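Local structure of NTD biosynthesis operon protein NtdA (Bacillus subtilis subsp. subtilis, 4K2M) at the interface of chains A and B. The protein catalyses the reversible pyridoxal phosphate-dependent transfer of an amino group from glutamate to 3-dehydro-glucose 6-phosphate, giving kanosamine 6-phosphate for antibiotic biosynthesis. Sequence-based numbering; all coordinates share one arbitrary frame. Chains: chain A/B, NTD biosynthesis operon protein NtdA.

Contact 1: the interface of chains A and B. Residues chain A 247, 253-255; chain B 99-100, 298, 300.
Two loop segments of chain A, around A:Pro247 and A:Cys254, meet the chain B loop that follows the 3-10 helix 94-96 and the start of helix 299-308. B:Phe99 enters between the two segments. A:Cys254 lies over one face of its ring, with CB 4.0 Å from the ring centroid and offset toward the rim, a CH-pi contact; the thiol sulfur SG continues outward along the same ring and stands 3.8 Å from CE2. A:Pro247 instead meets the ring at its edge, in plane, its CG 3.9 Å from CD2 of B:Phe99. With CG opposite its own carbonyl carbon and beside the backbone N (chi1 -52°), the phenyl group of B:Phe99 leans toward chain A, its face against A:Cys254. Next to it, the methyl CG2 of B:Thr100 reaches toward CD of A:Pro247 and stops 3.7 Å from it. The carboxylate of B:Asp298 approaches the glycine backbone, OD2 lying 3.3 Å from CA of A:Gly255, while B:Leu300 brings CB to 3.7 Å from the carbonyl O of A:Cys254. Since A:Pro247 and B:Thr100 both belong to the substrate-binding site, this packing probably helps hold the two chains of the homodimer together around an active site to which both contribute.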
loop_
_atom_site.group_PDB
_atom_site.type_symbol
_atom_site.label_atom_id
_atom_site.label_comp_id
_atom_site.label_asym_id
_atom_site.label_seq_id
_atom_site.Cartn_x
_atom_site.Cartn_y
_atom_site.Cartn_z
ATOM N N PRO A 247 6.904 6.669 7.151
ATOM C CA PRO A 247 8.280 6.929 7.586
ATOM C C PRO A 247 8.507 8.193 8.406
ATOM O O PRO A 247 9.579 8.301 9.008
ATOM C CB PRO A 247 9.037 7.060 6.262
ATOM C CG PRO A 247 8.257 6.211 5.325
ATOM C CD PRO A 247 6.824 6.415 5.699
ATOM N N VAL A 253 8.148 2.500 8.948
ATOM C CA VAL A 253 8.858 1.527 8.133
ATOM C C VAL A 253 9.474 2.263 6.939
ATOM O O VAL A 253 9.794 3.453 7.041
ATOM C CB VAL A 253 7.936 0.349 7.711
ATOM C CG1 VAL A 253 7.518 -0.453 8.961
ATOM C CG2 VAL A 253 6.692 0.858 6.964
ATOM N N CYS A 254 9.686 1.569 5.824
ATOM C CA CYS A 254 10.263 2.216 4.645
ATOM C C CYS A 254 9.293 2.176 3.471
ATOM O O CYS A 254 9.631 1.742 2.356
ATOM C CB CYS A 254 11.590 1.569 4.247
ATOM S SG CYS A 254 12.856 1.740 5.535
ATOM N N GLY A 255 8.079 2.641 3.734
ATOM C CA GLY A 255 7.020 2.669 2.754
ATOM C C GLY A 255 5.733 2.928 3.526
ATOM O O GLY A 255 5.772 3.290 4.704
ATOM N N PHE B 99 10.881 7.213 1.002
ATOM C CA PHE B 99 10.370 5.853 0.814
ATOM C C PHE B 99 8.959 5.853 0.269
ATOM O O PHE B 99 8.537 4.900 -0.370
ATOM C CB PHE B 99 10.408 5.095 2.140
ATOM C CG PHE B 99 11.745 5.134 2.808
ATOM C CD1 PHE B 99 12.896 4.959 2.067
ATOM C CD2 PHE B 99 11.851 5.373 4.168
ATOM C CE1 PHE B 99 14.146 5.009 2.664
ATOM C CE2 PHE B 99 13.109 5.418 4.779
ATOM C CZ PHE B 99 14.247 5.232 4.022
ATOM N N THR B 100 8.226 6.921 0.541
ATOM C CA THR B 100 6.861 7.061 0.029
ATOM C C THR B 100 6.888 8.031 -1.158
ATOM O O THR B 100 6.917 7.606 -2.310
ATOM C CB THR B 100 5.906 7.510 1.138
ATOM O OG1 THR B 100 6.453 8.657 1.794
ATOM C CG2 THR B 100 5.756 6.393 2.169
ATOM N N ASP B 298 4.849 3.446 -3.527
ATOM C CA ASP B 298 5.965 3.936 -2.722
ATOM C C ASP B 298 7.210 4.149 -3.566
ATOM O O ASP B 298 7.545 3.304 -4.386
ATOM C CB ASP B 298 6.329 2.903 -1.657
ATOM C CG ASP B 298 5.316 2.838 -0.533
ATOM O OD1 ASP B 298 4.583 3.827 -0.323
ATOM O OD2 ASP B 298 5.269 1.794 0.138
ATOM N N LEU B 300 10.190 3.658 -2.685
ATOM C CA LEU B 300 11.066 2.504 -2.526
ATOM C C LEU B 300 10.728 1.393 -3.524
ATOM O O LEU B 300 11.615 0.791 -4.128
ATOM C CB LEU B 300 10.993 1.976 -1.095
ATOM C CG LEU B 300 11.994 0.845 -0.828
ATOM C CD1 LEU B 300 12.868 1.184 0.364
ATOM C CD2 LEU B 300 11.250 -0.463 -0.608
#

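Contact 2: the interface of chains A and B. Residues chain A 389-392; chain B 287-290.
The N-terminus of helix 391-396 in chain A, with the residues leading into it, rests on the chain B loop 287-290 at the dimer interface. The side chain of B:Asn290 caps this helix start: its amide oxygen OD1 accepts a hydrogen bond from the backbone N of A:Leu392 at 2.8 Å, with an angle of 154° at the hydrogen. The donor sits above the carbonyl plane, and the helix start may polarise the amide. B:Asn290 holds CG anti to its carbonyl carbon (chi1 -68°), which turns the amide toward the helix, where its CG also packs 3.4 Å from CB of A:Leu392. The methyl CG2 of A:Thr390 reaches the earlier part of the loop, 3.3 Å from the carbonyl O of B:Ile289 and 3.8 Å from CB of B:Lys287. Waters complete the seam. One links the hydroxyl OG1 of A:Thr390 to the carbonyl O of B:Asn290; two more, less certain because A:Lys389 is poorly ordered, join its backbone N to O of B:Lys287 and its carbonyl O to that of B:Val288. Within chain B, the side-chain amine NZ of B:Lys287 donates to O of B:Asn290 at 2.8 Å, tilted 35° from the carbonyl plane.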
loop_
_atom_site.group_PDB
_atom_site.type_symbol
_atom_site.label_atom_id
_atom_site.label_comp_id
_atom_site.label_asym_id
_atom_site.label_seq_id
_atom_site.Cartn_x
_atom_site.Cartn_y
_atom_site.Cartn_z
ATOM N N LYS A 389 -11.697 23.614 -0.375
ATOM C CA LYS A 389 -12.508 24.090 -1.504
ATOM C C LYS A 389 -12.949 22.937 -2.394
ATOM O O LYS A 389 -12.428 22.731 -3.496
ATOM C CB LYS A 389 -11.731 25.145 -2.305
ATOM C CG LYS A 389 -11.659 26.510 -1.599
ATOM C CD LYS A 389 -10.517 27.370 -2.147
ATOM C CE LYS A 389 -10.665 28.846 -1.771
ATOM N NZ LYS A 389 -10.509 29.117 -0.310
ATOM N N THR A 390 -13.920 22.181 -1.901
ATOM C CA THR A 390 -14.429 21.014 -2.605
ATOM C C THR A 390 -15.938 21.179 -2.780
ATOM O O THR A 390 -16.573 21.928 -2.037
ATOM C CB THR A 390 -14.170 19.718 -1.794
ATOM O OG1 THR A 390 -14.963 19.740 -0.598
ATOM C CG2 THR A 390 -12.703 19.594 -1.419
ATOM N N PRO A 391 -16.525 20.455 -3.736
ATOM C CA PRO A 391 -17.982 20.550 -3.885
ATOM C C PRO A 391 -18.727 20.142 -2.601
ATOM O O PRO A 391 -19.704 20.795 -2.210
ATOM C CB PRO A 391 -18.272 19.567 -5.014
ATOM C CG PRO A 391 -17.013 19.598 -5.862
ATOM C CD PRO A 391 -15.890 19.708 -4.841
ATOM N N LEU A 392 -18.263 19.085 -1.933
ATOM C CA LEU A 392 -18.885 18.660 -0.680
ATOM C C LEU A 392 -18.923 19.792 0.349
ATOM O O LEU A 392 -19.958 20.072 0.966
ATOM C CB LEU A 392 -18.127 17.457 -0.104
ATOM C CG LEU A 392 -18.618 16.975 1.266
ATOM C CD1 LEU A 392 -20.047 16.462 1.182
ATOM C CD2 LEU A 392 -17.697 15.900 1.819
ATOM N N LYS B 287 -7.291 20.122 -0.735
ATOM C CA LYS B 287 -8.188 19.223 -1.452
ATOM C C LYS B 287 -8.952 19.984 -2.525
ATOM O O LYS B 287 -9.316 21.147 -2.338
ATOM C CB LYS B 287 -9.148 18.530 -0.480
ATOM C CG LYS B 287 -8.436 17.591 0.509
ATOM C CD LYS B 287 -9.414 16.967 1.520
ATOM C CE LYS B 287 -10.498 16.175 0.810
ATOM N NZ LYS B 287 -11.332 15.417 1.792
ATOM N N VAL B 288 -9.167 19.325 -3.658
ATOM C CA VAL B 288 -9.928 19.922 -4.749
ATOM C C VAL B 288 -11.096 19.039 -5.168
ATOM O O VAL B 288 -11.954 19.479 -5.921
ATOM C CB VAL B 288 -9.039 20.243 -5.977
ATOM C CG1 VAL B 288 -7.994 21.320 -5.617
ATOM C CG2 VAL B 288 -8.336 18.981 -6.498
ATOM N N ILE B 289 -11.109 17.787 -4.716
ATOM C CA ILE B 289 -12.289 16.924 -4.851
ATOM C C ILE B 289 -12.710 16.447 -3.460
ATOM O O ILE B 289 -11.952 16.582 -2.492
ATOM C CB ILE B 289 -12.037 15.721 -5.778
ATOM C CG1 ILE B 289 -10.927 14.829 -5.219
ATOM C CG2 ILE B 289 -11.698 16.191 -7.200
ATOM C CD1 ILE B 289 -10.702 13.524 -6.021
ATOM N N ASN B 290 -13.904 15.884 -3.363
ATOM C CA ASN B 290 -14.498 15.576 -2.066
ATOM C C ASN B 290 -13.628 14.722 -1.157
ATOM O O ASN B 290 -13.513 14.981 0.050
ATOM C CB ASN B 290 -15.850 14.908 -2.274
ATOM C CG ASN B 290 -16.863 15.858 -2.846
ATOM O OD1 ASN B 290 -16.611 17.066 -2.910
ATOM N ND2 ASN B 290 -18.017 15.336 -3.254
HETATM O O HOH W 1 -14.204 17.621 1.053
HETATM O O HOH W 2 -8.883 23.351 -0.596
HETATM O O HOH W 3 -12.754 21.930 -6.617
#

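Contact 3: the interface of chains A and B. Residues chain A 287, 290-292; chain B 158, 161-162.
A:Lys287 and B:Asn158 make a polar link where the chain A loop 287-292 meets helix 154-162 of chain B. The lysine NZ donates to the side-chain oxygen OD1 of B:Asn158 at 2.7 Å, the two side chains arriving from opposite directions. The donor is tilted 27° from the amide carbonyl plane. A bend at chi3 (58°) turns the end of the lysine toward B:Asn158 while NZ stays bonded to its own loop, at the carbonyl O of A:Asn290. The backbone N of A:Gly292 adds a weak hydrogen bond to OD1 of B:Asn158.

Apolar packing centres on A:Phe291, whose CG stands between its backbone N and carbonyl carbon (chi1 71°), laying the ring against the helix. One face, toward its rim, takes the peptide link from B:Leu161 to B:Ala162, with O of the former and N of the latter above the plane. The ring carbon CE1 lies 3.6 Å from CA of B:Ala162. Nearer the backbone, CB of A:Phe291 packs 3.8 Å from CB of B:Leu161, whose branch methyl CD1 reaches 3.5 Å from the carbonyl O of A:Asn290.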
loop_
_atom_site.group_PDB
_atom_site.type_symbol
_atom_site.label_atom_id
_atom_site.label_comp_id
_atom_site.label_asym_id
_atom_site.label_seq_id
_atom_site.Cartn_x
_atom_site.Cartn_y
_atom_site.Cartn_z
ATOM N N LYS A 287 -14.916 -15.549 -0.703
ATOM C CA LYS A 287 -15.474 -14.357 -0.056
ATOM C C LYS A 287 -16.572 -14.718 0.928
ATOM O O LYS A 287 -17.380 -15.617 0.674
ATOM C CB LYS A 287 -15.996 -13.375 -1.098
ATOM C CG LYS A 287 -14.862 -12.764 -1.907
ATOM C CD LYS A 287 -15.368 -11.853 -3.016
ATOM C CE LYS A 287 -16.224 -10.729 -2.463
ATOM N NZ LYS A 287 -16.347 -9.611 -3.474
ATOM N N ASN A 290 -19.420 -8.918 1.356
ATOM C CA ASN A 290 -19.714 -8.420 0.009
ATOM C C ASN A 290 -18.460 -8.030 -0.770
ATOM O O ASN A 290 -18.328 -8.353 -1.949
ATOM C CB ASN A 290 -20.680 -7.244 0.060
ATOM C CG ASN A 290 -22.069 -7.661 0.512
ATOM O OD1 ASN A 290 -22.389 -8.853 0.528
ATOM N ND2 ASN A 290 -22.888 -6.689 0.899
ATOM N N PHE A 291 -17.544 -7.335 -0.102
ATOM C CA PHE A 291 -16.277 -6.979 -0.725
ATOM C C PHE A 291 -15.226 -6.657 0.319
ATOM O O PHE A 291 -15.530 -6.469 1.496
ATOM C CB PHE A 291 -16.461 -5.759 -1.632
ATOM C CG PHE A 291 -16.693 -4.478 -0.889
ATOM C CD1 PHE A 291 -15.630 -3.641 -0.560
ATOM C CD2 PHE A 291 -17.979 -4.099 -0.532
ATOM C CE1 PHE A 291 -15.853 -2.452 0.136
ATOM C CE2 PHE A 291 -18.208 -2.919 0.150
ATOM C CZ PHE A 291 -17.139 -2.094 0.489
ATOM N N GLY A 292 -13.984 -6.552 -0.126
ATOM C CA GLY A 292 -12.917 -6.114 0.751
ATOM C C GLY A 292 -11.885 -5.393 -0.077
ATOM O O GLY A 292 -12.066 -5.221 -1.280
ATOM N N ASN B 158 -14.064 -6.427 -6.521
ATOM C CA ASN B 158 -13.886 -5.682 -5.290
ATOM C C ASN B 158 -13.633 -4.200 -5.566
ATOM O O ASN B 158 -14.150 -3.331 -4.859
ATOM C CB ASN B 158 -12.763 -6.285 -4.426
ATOM C CG ASN B 158 -13.218 -7.508 -3.640
ATOM O OD1 ASN B 158 -14.411 -7.697 -3.398
ATOM N ND2 ASN B 158 -12.262 -8.341 -3.228
ATOM N N LEU B 161 -17.010 -2.738 -6.376
ATOM C CA LEU B 161 -17.905 -2.709 -5.230
ATOM C C LEU B 161 -17.461 -1.708 -4.174
ATOM O O LEU B 161 -18.289 -1.093 -3.512
ATOM C CB LEU B 161 -18.031 -4.103 -4.612
ATOM C CG LEU B 161 -18.779 -5.132 -5.448
ATOM C CD1 LEU B 161 -18.529 -6.549 -4.939
ATOM C CD2 LEU B 161 -20.261 -4.804 -5.413
ATOM N N ALA B 162 -16.153 -1.538 -4.019
ATOM C CA ALA B 162 -15.638 -0.652 -2.971
ATOM C C ALA B 162 -16.002 0.797 -3.251
ATOM O O ALA B 162 -16.237 1.577 -2.328
ATOM C CB ALA B 162 -14.125 -0.791 -2.850
#

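The three contacts are spread across the homodimer interface, with C-alpha centres about 27 Å apart for contacts 1 and 2 and for contacts 1 and 3, and about 26 Å apart for contacts 2 and 3. B:Lys287 and B:Asn290 of contact 2 recur in contact 3 as A:Lys287 and A:Asn290. By the two-fold symmetry, each copy of this loop therefore meets two elements of the partner, helix 391-396 and the helix beginning at residue 154. Contact 1 joins different loops, so the three sample distinct parts of one two-fold interface, each present twice.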